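Local coordinates for protein cysteine synthase (Fusobacterium nucleatum subsp. nucleatum strain ATCC 25586, PDB 5XEM) that produces hydrogen sulfide from L-cysteine by PLP-dependent beta-replacement and probably also makes L-cysteine from O-acetyl-L-serine and sulfide, at residues F175-G180 against V293-D298. Numbering follows the deposited sequence.
Sequences FICGTG and VVLSTD. With PLP (pyridoxal-5'-phosphate), chain D; 85F ((2R)-2-azanyl-3-[(2R)-2-azanyl-3-oxidanyl-3-oxidanylidene-propyl]sulfanyl-propanoic acid), chain C.
Strands 175-178 and 293-296 run parallel, their axes 4.9 Å apart at an angle of 22°, as neighbours in the larger sheet of the fold type II PLP enzyme. Two backbone hydrogen bonds join them, each donor lying nearly along the C=O axis of its acceptor: I176 N gives its hydrogen to V293 O at 2.9 Å, and I176 O accepts from L295 N at 3.3 Å. Beyond this the strands part, and a water bridges the gap, accepting from G178 N (2.9 Å) and donating to L295 O, so both polar groups stay satisfied. F175 packs on T188 and L192 of helix 183-195, C177 and L295 on S184 of the same helix, and V293 on L168; on the other face, I176 and V294, beta-branched like V293 and so suited to the extended backbone, meet T274 and A278 of helix 269-284. F175 chi1 (169°) places CG beside the carbonyl carbon, so the ring slants toward the strand's C-terminal end, bringing CD1 to 4.2 Å from V293 CG1 and CE1 beside L295 CB. Small C177 touches L295 CD2 through SG at 3.6 Å. Beyond the strands both segments reach the cofactor; G178, the last strand residue, and G180 begin a glycine-rich turn around the phosphate. G180 N donates to PLP O3P, and the missing side chain leaves G180 CA 3.5 Å from the lanthionine SG. D298 OD2, salt-bridged to K302 and hydrogen-bonded to Y303 OH and N76 ND2, lies near cofactor methyl C2A, and T297 CG2 packs 3.3 Å from PLP N1.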
loop_
_atom_site.group_PDB
_atom_site.type_symbol
_atom_site.label_atom_id
_atom_site.label_comp_id
_atom_site.label_asym_id
_atom_site.label_seq_id
_atom_site.Cartn_x
_atom_site.Cartn_y
_atom_site.Cartn_z
ATOM N N PHE A 175 13.263 -15.968 14.189
ATOM C CA PHE A 175 12.667 -15.497 12.937
ATOM C C PHE A 175 11.555 -16.479 12.617
ATOM O O PHE A 175 11.777 -17.692 12.651
ATOM C CB PHE A 175 13.729 -15.476 11.825
ATOM C CG PHE A 175 13.173 -15.249 10.439
ATOM C CD1 PHE A 175 12.605 -14.028 10.107
ATOM C CD2 PHE A 175 13.240 -16.249 9.468
ATOM C CE1 PHE A 175 12.082 -13.799 8.837
ATOM C CE2 PHE A 175 12.736 -16.025 8.193
ATOM C CZ PHE A 175 12.144 -14.799 7.886
ATOM N N ILE A 176 10.348 -15.971 12.340
ATOM C CA ILE A 176 9.193 -16.813 12.086
ATOM C C ILE A 176 8.587 -16.302 10.791
ATOM O O ILE A 176 8.360 -15.094 10.664
ATOM C CB ILE A 176 8.174 -16.799 13.255
ATOM C CG1 ILE A 176 8.807 -17.483 14.485
ATOM C CG2 ILE A 176 6.881 -17.511 12.849
ATOM C CD1 ILE A 176 8.080 -17.323 15.792
ATOM N N CYS A 177 8.346 -17.217 9.842
ATOM C CA CYS A 177 7.921 -16.857 8.496
ATOM C C CYS A 177 6.916 -17.858 7.929
ATOM O O CYS A 177 7.101 -19.081 8.050
ATOM C CB CYS A 177 9.153 -16.789 7.586
ATOM S SG CYS A 177 8.871 -16.081 5.956
ATOM N N GLY A 178 5.853 -17.344 7.316
ATOM C CA GLY A 178 4.874 -18.195 6.674
ATOM C C GLY A 178 5.448 -18.823 5.423
ATOM O O GLY A 178 6.366 -18.267 4.831
ATOM N N THR A 179 4.916 -19.970 5.010
ATOM C CA THR A 179 5.407 -20.673 3.827
ATOM C C THR A 179 4.329 -20.973 2.790
ATOM O O THR A 179 3.167 -21.266 3.117
ATOM C CB THR A 179 6.100 -22.025 4.185
ATOM O OG1 THR A 179 5.143 -22.920 4.806
ATOM C CG2 THR A 179 7.278 -21.763 5.113
ATOM N N GLY A 180 4.753 -20.898 1.536
ATOM C CA GLY A 180 4.006 -21.344 0.374
ATOM C C GLY A 180 5.007 -22.017 -0.572
ATOM O O GLY A 180 5.026 -23.251 -0.697
ATOM N N VAL A 293 11.471 -11.788 15.156
ATOM C CA VAL A 293 11.063 -11.105 13.906
ATOM C C VAL A 293 10.063 -11.964 13.171
ATOM O O VAL A 293 10.285 -13.181 12.988
ATOM C CB VAL A 293 12.256 -10.796 12.991
ATOM C CG1 VAL A 293 11.775 -10.172 11.670
ATOM C CG2 VAL A 293 13.245 -9.852 13.679
ATOM N N VAL A 294 8.939 -11.342 12.790
ATOM C CA VAL A 294 7.886 -11.977 12.025
ATOM C C VAL A 294 7.855 -11.279 10.659
ATOM O O VAL A 294 7.790 -10.053 10.592
ATOM C CB VAL A 294 6.521 -11.803 12.725
ATOM C CG1 VAL A 294 5.339 -12.160 11.816
ATOM C CG2 VAL A 294 6.512 -12.638 13.997
ATOM N N LEU A 295 7.920 -12.054 9.587
ATOM C CA LEU A 295 7.779 -11.496 8.268
ATOM C C LEU A 295 6.292 -11.387 7.970
ATOM O O LEU A 295 5.605 -12.381 7.996
ATOM C CB LEU A 295 8.471 -12.358 7.222
ATOM C CG LEU A 295 8.650 -11.666 5.865
ATOM C CD1 LEU A 295 9.838 -10.703 5.914
ATOM C CD2 LEU A 295 8.810 -12.656 4.751
ATOM N N SER A 296 5.820 -10.168 7.719
ATOM C CA SER A 296 4.475 -9.908 7.189
ATOM C C SER A 296 4.574 -9.877 5.672
ATOM O O SER A 296 5.100 -8.900 5.101
ATOM C CB SER A 296 3.921 -8.568 7.670
ATOM O OG SER A 296 2.731 -8.210 6.959
ATOM N N THR A 297 4.060 -10.917 5.025
ATOM C CA THR A 297 4.291 -11.113 3.589
ATOM C C THR A 297 3.590 -10.073 2.717
ATOM O O THR A 297 4.161 -9.610 1.724
ATOM C CB THR A 297 3.903 -12.534 3.151
ATOM O OG1 THR A 297 4.690 -13.467 3.900
ATOM C CG2 THR A 297 4.159 -12.715 1.651
ATOM N N ASP A 298 2.376 -9.681 3.099
ATOM C CA ASP A 298 1.637 -8.691 2.314
ATOM C C ASP A 298 0.735 -7.829 3.154
ATOM O O ASP A 298 0.460 -8.144 4.309
ATOM C CB ASP A 298 0.922 -9.287 1.076
ATOM C CG ASP A 298 -0.362 -10.032 1.375
ATOM O OD1 ASP A 298 -0.610 -10.387 2.555
ATOM O OD2 ASP A 298 -1.111 -10.315 0.403
HETATM N N1 PLP D . 1.830 -15.025 2.307
HETATM C C2 PLP D . 1.345 -14.566 1.143
HETATM C C2A PLP D . 0.273 -13.476 1.143
HETATM C C3 PLP D . 1.825 -15.056 -0.085
HETATM O O3 PLP D . 1.330 -14.564 -1.249
HETATM C C4 PLP D . 2.807 -16.043 -0.103
HETATM C C4A PLP D . 3.350 -16.605 -1.406
HETATM C C5 PLP D . 3.293 -16.495 1.131
HETATM C C6 PLP D . 2.787 -15.957 2.313
HETATM C C5A PLP D . 4.369 -17.554 1.246
HETATM O O4P PLP D . 5.666 -17.002 0.820
HETATM P P PLP D . 6.837 -17.916 0.163
HETATM O O1P PLP D . 8.042 -17.156 0.097
HETATM O O2P PLP D . 6.286 -18.326 -1.114
HETATM O O3P PLP D . 6.893 -19.106 1.054
HETATM N N 85F C . 2.454 -16.728 -2.376
HETATM C CA 85F C . 2.828 -17.325 -3.676
HETATM C CB 85F C . 2.262 -18.757 -3.793
HETATM S SG 85F C . 3.058 -19.941 -2.734
HETATM C CD 85F C . 2.328 -21.546 -3.126
HETATM C CE 85F C . 0.801 -21.647 -2.872
HETATM N NZ2 85F C . 0.439 -21.168 -1.531
HETATM C CZ1 85F C . 0.407 -23.144 -2.990
HETATM O OH1 85F C . -0.772 -23.431 -2.625
HETATM O OH2 85F C . 1.237 -23.997 -3.414
HETATM C C 85F C . 2.333 -16.480 -4.830
HETATM O OXT 85F C . 2.133 -15.277 -4.602
HETATM O O 85F C . 2.202 -17.043 -5.945
HETATM O O HOH W 1 5.415 -14.579 6.557
#